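PDB 6WT6: metazoan TIR-STING fusion from Crassostrea gigas, which joins a TIR domain to a STING ligand-binding domain in one chain, a combination related to proteins of innate immune signalling. Local coordinates for residues K238-L243 and I262-D267; E271-A276 and N348-Q353. All blocks are in the same frame, centred on the assembly; numbering follows the deposited sequence.

In the fold
Both interactions lie in the STING ligand-binding domain, with centres about 10 Å apart. They come in series along the chain: interaction 1 closes before interaction 2 opens. Interaction 1 pairs strand 238-243, outermost in the five-stranded mixed sheet of this chain, with strand 260-266. The next strand, 272-279, lies beside 260-266 and carries the first half of interaction 2. Backbone hydrogen bonds of Y263 with F275 and of V265 with Y273 tie the two contacts together. Interaction 2 then packs that strand against helix 341-356. Together they run from the edge of the sheet inward and then out of its plane to the helix that covers one face.

Interaction 1 (K238-L243 and I262-D267); sequences KHRGHL and IYSVTD
Strand 238-243 runs antiparallel to strand 260-266, and I262 fills the largest share of the contact. Its CB sits 3.9 Å from G241 O. CG2, anti to the backbone N, reaches R240 CB at 4.2 Å. CG1, anti to the carbonyl carbon, lies by the backbone of H242, 3.9 Å from H242 CA. The tip, CD1, meets L243 CG at 3.7 Å, with the two side chains crossing at about a right angle. W202 of helix 176-204 touches both I262 and L243.

Four backbone hydrogen bonds hold the strands. K238 and S264 form a hydrogen-bonded pair, with S264 N 2.9 Å from K238 O. I262 binds two successive residues. Its O accepts from R240 N, and its N donates to G241 O at 3.0 Å. This last bond is almost straight at the hydrogen (177°), but the donor stands well above the carbonyl plane. At the backbone angles of G241 (phi 109°) a CB would run into the carbonyl O of R240.

H239 and Y263 form the non-hydrogen-bonded pair. Their side chains run side by side on one face of the sheet. The edge of Y263 meets the face of H239, with planes at 59°, a T-shaped stack. Y263 CE1 stands over the centre of the imidazole, 3.4 Å from H239 CE1. Y263 OH has its hydrogen-bond partner, S229 OG, in the loop before strand 238-243.

The R240 chain bends at chi2 and brings its guanidinium to the face that carries K238 and S264. K238 CB lies over one face of the guanidinium, offset toward its rim. R240 NE comes edge-on to S264 CB at 3.2 Å.

Two residues, R240 and G241, opposite the single I262 make a beta bulge in the outermost strand of the STING-domain sheet.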
loop_
_atom_site.group_PDB
_atom_site.type_symbol
_atom_site.label_atom_id
_atom_site.label_comp_id
_atom_site.label_asym_id
_atom_site.label_seq_id
_atom_site.Cartn_x
_atom_site.Cartn_y
_atom_site.Cartn_z
ATOM N N LYS A 238 18.316 -20.854 -19.790
ATOM C CA LYS A 238 18.940 -20.200 -20.933
ATOM C C LYS A 238 18.045 -19.106 -21.498
ATOM O O LYS A 238 16.856 -19.333 -21.745
ATOM C CB LYS A 238 19.264 -21.216 -22.032
ATOM C CG LYS A 238 20.215 -22.322 -21.610
ATOM C CD LYS A 238 20.625 -23.160 -22.810
ATOM C CE LYS A 238 21.495 -24.345 -22.410
ATOM N NZ LYS A 238 22.008 -25.077 -23.606
ATOM N N HIS A 239 18.627 -17.928 -21.718
ATOM C CA HIS A 239 17.937 -16.865 -22.435
ATOM C C HIS A 239 17.617 -17.314 -23.856
ATOM O O HIS A 239 18.483 -17.839 -24.561
ATOM C CB HIS A 239 18.801 -15.604 -22.464
ATOM C CG HIS A 239 18.479 -14.615 -21.388
ATOM N ND1 HIS A 239 19.087 -14.631 -20.150
ATOM C CD2 HIS A 239 17.618 -13.570 -21.370
ATOM C CE1 HIS A 239 18.609 -13.642 -19.416
ATOM N NE2 HIS A 239 17.714 -12.984 -20.131
ATOM N N ARG A 240 16.365 -17.101 -24.282
ATOM C CA ARG A 240 15.914 -17.535 -25.600
ATOM C C ARG A 240 15.257 -16.409 -26.388
ATOM O O ARG A 240 14.514 -16.677 -27.338
ATOM C CB ARG A 240 14.941 -18.710 -25.485
ATOM C CG ARG A 240 15.537 -19.975 -24.895
ATOM C CD ARG A 240 16.679 -20.527 -25.741
ATOM N NE ARG A 240 17.101 -21.845 -25.270
ATOM C CZ ARG A 240 18.111 -22.544 -25.781
ATOM N NH1 ARG A 240 18.822 -22.058 -26.788
ATOM N NH2 ARG A 240 18.412 -23.734 -25.282
ATOM N N GLY A 241 15.502 -15.158 -26.021
ATOM C CA GLY A 241 14.860 -14.058 -26.706
ATOM C C GLY A 241 13.820 -13.373 -25.847
ATOM O O GLY A 241 13.914 -13.384 -24.615
ATOM N N HIS A 242 12.814 -12.781 -26.488
ATOM C CA HIS A 242 11.830 -11.995 -25.758
ATOM C C HIS A 242 10.545 -11.885 -26.565
ATOM O O HIS A 242 10.482 -12.263 -27.737
ATOM C CB HIS A 242 12.387 -10.610 -25.420
ATOM C CG HIS A 242 13.100 -9.955 -26.562
ATOM N ND1 HIS A 242 12.449 -9.532 -27.701
ATOM C CD2 HIS A 242 14.407 -9.652 -26.741
ATOM C CE1 HIS A 242 13.323 -8.993 -28.532
ATOM N NE2 HIS A 242 14.519 -9.053 -27.973
ATOM N N LEU A 243 9.502 -11.365 -25.896
ATOM C CA LEU A 243 8.203 -11.037 -26.467
ATOM C C LEU A 243 8.136 -9.549 -26.758
ATOM O O LEU A 243 8.514 -8.744 -25.893
ATOM C CB LEU A 243 7.076 -11.413 -25.509
ATOM C CG LEU A 243 6.780 -12.882 -25.211
ATOM C CD1 LEU A 243 5.701 -12.974 -24.145
ATOM C CD2 LEU A 243 6.353 -13.614 -26.468
ATOM N N ILE A 262 12.007 -14.629 -22.693
ATOM C CA ILE A 262 11.741 -16.052 -22.858
ATOM C C ILE A 262 12.963 -16.834 -22.402
ATOM O O ILE A 262 14.097 -16.515 -22.784
ATOM C CB ILE A 262 11.389 -16.398 -24.313
ATOM C CG1 ILE A 262 10.265 -15.487 -24.817
ATOM C CG2 ILE A 262 10.978 -17.858 -24.419
ATOM C CD1 ILE A 262 8.992 -15.606 -24.016
ATOM N N TYR A 263 12.736 -17.855 -21.589
ATOM C CA TYR A 263 13.796 -18.732 -21.128
ATOM C C TYR A 263 13.481 -20.167 -21.522
ATOM O O TYR A 263 12.349 -20.504 -21.884
ATOM C CB TYR A 263 13.987 -18.644 -19.609
ATOM C CG TYR A 263 14.360 -17.270 -19.105
ATOM C CD1 TYR A 263 15.689 -16.883 -19.010
ATOM C CD2 TYR A 263 13.383 -16.362 -18.715
ATOM C CE1 TYR A 263 16.038 -15.633 -18.546
ATOM C CE2 TYR A 263 13.724 -15.107 -18.246
ATOM C CZ TYR A 263 15.054 -14.750 -18.163
ATOM O OH TYR A 263 15.408 -13.505 -17.702
ATOM N N SER A 264 14.508 -21.007 -21.449
ATOM C CA SER A 264 14.382 -22.439 -21.663
ATOM C C SER A 264 14.859 -23.182 -20.424
ATOM O O SER A 264 15.712 -22.695 -19.673
ATOM C CB SER A 264 15.192 -22.894 -22.881
ATOM O OG SER A 264 14.820 -24.198 -23.285
ATOM N N VAL A 265 14.313 -24.375 -20.224
ATOM C CA VAL A 265 14.663 -25.200 -19.075
ATOM C C VAL A 265 14.507 -26.662 -19.478
ATOM O O VAL A 265 13.576 -27.023 -20.205
ATOM C CB VAL A 265 13.802 -24.822 -17.848
ATOM C CG1 VAL A 265 12.321 -24.952 -18.158
ATOM C CG2 VAL A 265 14.162 -25.661 -16.668
ATOM N N THR A 266 15.438 -27.500 -19.026
ATOM C CA THR A 266 15.517 -28.901 -19.430
ATOM C C THR A 266 15.054 -29.797 -18.288
ATOM O O THR A 266 15.516 -29.648 -17.152
ATOM C CB THR A 266 16.947 -29.269 -19.833
ATOM O OG1 THR A 266 17.401 -28.387 -20.869
ATOM C CG2 THR A 266 17.005 -30.692 -20.340
ATOM N N ASP A 267 14.147 -30.725 -18.591
ATOM C CA ASP A 267 13.635 -31.647 -17.585
ATOM C C ASP A 267 14.537 -32.884 -17.544
ATOM O O ASP A 267 15.662 -32.857 -18.051
ATOM C CB ASP A 267 12.164 -31.969 -17.870
ATOM C CG ASP A 267 11.972 -32.803 -19.126
ATOM O OD1 ASP A 267 12.861 -32.794 -20.001
ATOM O OD2 ASP A 267 10.918 -33.465 -19.237
#

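Interaction 2 (E271-A276 and N348-Q353); sequences EDYFFA and NEIKNQ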
loop_
_atom_site.group_PDB
_atom_site.type_symbol
_atom_site.label_atom_id
_atom_site.label_comp_id
_atom_site.label_asym_id
_atom_site.label_seq_id
_atom_site.Cartn_x
_atom_site.Cartn_y
_atom_site.Cartn_z
ATOM N N GLU A 271 14.101 -32.949 -22.533
ATOM C CA GLU A 271 13.131 -32.107 -23.224
ATOM C C GLU A 271 13.240 -30.667 -22.745
ATOM O O GLU A 271 13.162 -30.392 -21.544
ATOM C CB GLU A 271 11.716 -32.626 -22.989
ATOM C CG GLU A 271 11.485 -34.018 -23.515
ATOM C CD GLU A 271 11.371 -34.054 -25.021
ATOM O OE1 GLU A 271 10.755 -33.131 -25.602
ATOM O OE2 GLU A 271 11.904 -35.006 -25.624
ATOM N N ASP A 272 13.414 -29.746 -23.688
ATOM C CA ASP A 272 13.447 -28.325 -23.369
ATOM C C ASP A 272 12.026 -27.799 -23.241
ATOM O O ASP A 272 11.170 -28.083 -24.089
ATOM C CB ASP A 272 14.203 -27.532 -24.438
ATOM C CG ASP A 272 15.676 -27.888 -24.492
ATOM O OD1 ASP A 272 16.161 -28.516 -23.535
ATOM O OD2 ASP A 272 16.331 -27.586 -25.517
ATOM N N TYR A 273 11.783 -27.033 -22.180
ATOM C CA TYR A 273 10.510 -26.368 -21.953
ATOM C C TYR A 273 10.746 -24.868 -21.913
ATOM O O TYR A 273 11.697 -24.402 -21.275
ATOM C CB TYR A 273 9.865 -26.856 -20.655
ATOM C CG TYR A 273 9.178 -28.192 -20.798
ATOM C CD1 TYR A 273 9.892 -29.380 -20.692
ATOM C CD2 TYR A 273 7.815 -28.269 -21.062
ATOM C CE1 TYR A 273 9.265 -30.609 -20.830
ATOM C CE2 TYR A 273 7.179 -29.491 -21.204
ATOM C CZ TYR A 273 7.910 -30.658 -21.086
ATOM O OH TYR A 273 7.280 -31.876 -21.226
ATOM N N PHE A 274 9.887 -24.122 -22.602
ATOM C CA PHE A 274 10.029 -22.684 -22.751
ATOM C C PHE A 274 8.988 -21.952 -21.914
ATOM O O PHE A 274 7.869 -22.434 -21.713
ATOM C CB PHE A 274 9.888 -22.269 -24.220
ATOM C CG PHE A 274 10.997 -22.763 -25.109
ATOM C CD1 PHE A 274 10.950 -24.036 -25.652
ATOM C CD2 PHE A 274 12.074 -21.946 -25.419
ATOM C CE1 PHE A 274 11.963 -24.495 -26.479
ATOM C CE2 PHE A 274 13.091 -22.398 -26.250
ATOM C CZ PHE A 274 13.034 -23.676 -26.778
ATOM N N PHE A 275 9.364 -20.772 -21.430
ATOM C CA PHE A 275 8.432 -19.984 -20.642
ATOM C C PHE A 275 8.831 -18.518 -20.694
ATOM O O PHE A 275 10.018 -18.184 -20.760
ATOM C CB PHE A 275 8.384 -20.469 -19.186
ATOM C CG PHE A 275 9.691 -20.329 -18.443
ATOM C CD1 PHE A 275 10.700 -21.275 -18.585
ATOM C CD2 PHE A 275 9.903 -19.260 -17.586
ATOM C CE1 PHE A 275 11.896 -21.148 -17.893
ATOM C CE2 PHE A 275 11.096 -19.130 -16.889
ATOM C CZ PHE A 275 12.093 -20.075 -17.043
ATOM N N ALA A 276 7.820 -17.652 -20.683
ATOM C CA ALA A 276 8.040 -16.248 -20.372
ATOM C C ALA A 276 8.024 -16.086 -18.862
ATOM O O ALA A 276 7.097 -16.551 -18.192
ATOM C CB ALA A 276 6.972 -15.370 -21.018
ATOM N N ASN A 348 8.242 -28.297 -13.410
ATOM C CA ASN A 348 7.030 -28.763 -12.753
ATOM C C ASN A 348 5.879 -27.785 -12.962
ATOM O O ASN A 348 4.745 -28.200 -13.223
ATOM C CB ASN A 348 7.288 -28.977 -11.263
ATOM C CG ASN A 348 7.663 -30.408 -10.936
ATOM O OD1 ASN A 348 6.801 -31.288 -10.896
ATOM N ND2 ASN A 348 8.944 -30.646 -10.687
ATOM N N GLU A 349 6.149 -26.480 -12.857
ATOM C CA GLU A 349 5.082 -25.500 -13.025
ATOM C C GLU A 349 4.620 -25.420 -14.473
ATOM O O GLU A 349 3.420 -25.294 -14.735
ATOM C CB GLU A 349 5.535 -24.127 -12.528
ATOM C CG GLU A 349 5.347 -23.922 -11.034
ATOM C CD GLU A 349 3.887 -23.961 -10.609
ATOM O OE1 GLU A 349 2.991 -23.822 -11.474
ATOM O OE2 GLU A 349 3.634 -24.136 -9.397
ATOM N N ILE A 350 5.552 -25.489 -15.424
ATOM C CA ILE A 350 5.185 -25.423 -16.837
ATOM C C ILE A 350 4.290 -26.595 -17.213
ATOM O O ILE A 350 3.277 -26.428 -17.904
ATOM C CB ILE A 350 6.449 -25.376 -17.715
ATOM C CG1 ILE A 350 7.218 -24.072 -17.491
ATOM C CG2 ILE A 350 6.085 -25.539 -19.184
ATOM C CD1 ILE A 350 8.495 -23.986 -18.291
ATOM N N LYS A 351 4.648 -27.801 -16.762
ATOM C CA LYS A 351 3.847 -28.979 -17.079
ATOM C C LYS A 351 2.479 -28.916 -16.410
ATOM O O LYS A 351 1.477 -29.344 -16.993
ATOM C CB LYS A 351 4.597 -30.245 -16.664
ATOM C CG LYS A 351 5.868 -30.494 -17.460
ATOM C CD LYS A 351 6.641 -31.694 -16.934
ATOM C CE LYS A 351 7.884 -31.947 -17.771
ATOM N NZ LYS A 351 8.647 -33.141 -17.308
ATOM N N ASN A 352 2.416 -28.379 -15.189
ATOM C CA ASN A 352 1.133 -28.230 -14.511
ATOM C C ASN A 352 0.210 -27.290 -15.276
ATOM O O ASN A 352 -0.994 -27.547 -15.396
ATOM C CB ASN A 352 1.359 -27.727 -13.085
ATOM C CG ASN A 352 0.076 -27.644 -12.285
ATOM O OD1 ASN A 352 -0.621 -28.641 -12.105
ATOM N ND2 ASN A 352 -0.228 -26.455 -11.776
ATOM N N GLN A 353 0.759 -26.197 -15.811
ATOM C CA GLN A 353 -0.070 -25.246 -16.536
ATOM C C GLN A 353 -0.492 -25.787 -17.897
ATOM O O GLN A 353 -1.582 -25.457 -18.378
ATOM C CB GLN A 353 0.670 -23.917 -16.689
ATOM C CG GLN A 353 0.934 -23.217 -15.369
ATOM C CD GLN A 353 -0.333 -23.001 -14.564
ATOM O OE1 GLN A 353 -1.383 -22.652 -15.111
ATOM N NE2 GLN A 353 -0.244 -23.215 -13.255
#
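I350 has CG1 anti to its carbonyl carbon (chi1 -66°), and chi2 is extended. This sends CD1 out from the helix to the strand, while CG2 branches off to a second target. F275 holds its ring in the crowded position between the backbone N and the carbonyl carbon (chi1 63°). Y273 has its CG beside the backbone N instead. The contact is a helix lying on a beta-sheet, part of the alpha/beta build of the STING ligand-binding domain. Helix 348-353 crosses strand 272-276 at 82°, nearly square, with the axes 9.2 Å apart at closest approach.

Y273 and F275 are two residues apart, so both direct their side chains to the helix; F274 between them points away. I350 fits against this pair. Its CD1 touches F275 CD1 at 3.5 Å and F275 CB at 3.6 Å. It also approaches the strand backbone, 3.8 Å from F274 O. The other branch, CG2, lies 3.7 Å from Y273 CD2. I350 is buried. CD1 is nearest to F275 and CG2 to Y273, so the two aromatic residues share its branches. F275 is packed further by I346 of the same helix and by V265 of the adjacent strand.

No hydrogen bond joins the two segments; the contact rests on apolar groups and the methylenes of a lysine. K351 leaves the helix as a straight chain and crosses the phenol of Y273 at about a right angle. Its CG passes 4.1 Å from Y273 CE2. Further along, the charged end goes past the ring: K351 NZ makes a salt bridge with D267 OD2, beyond the end of the preceding strand. Just before that salt bridge, K351 CE lies 3.5 Å from Y273 OH.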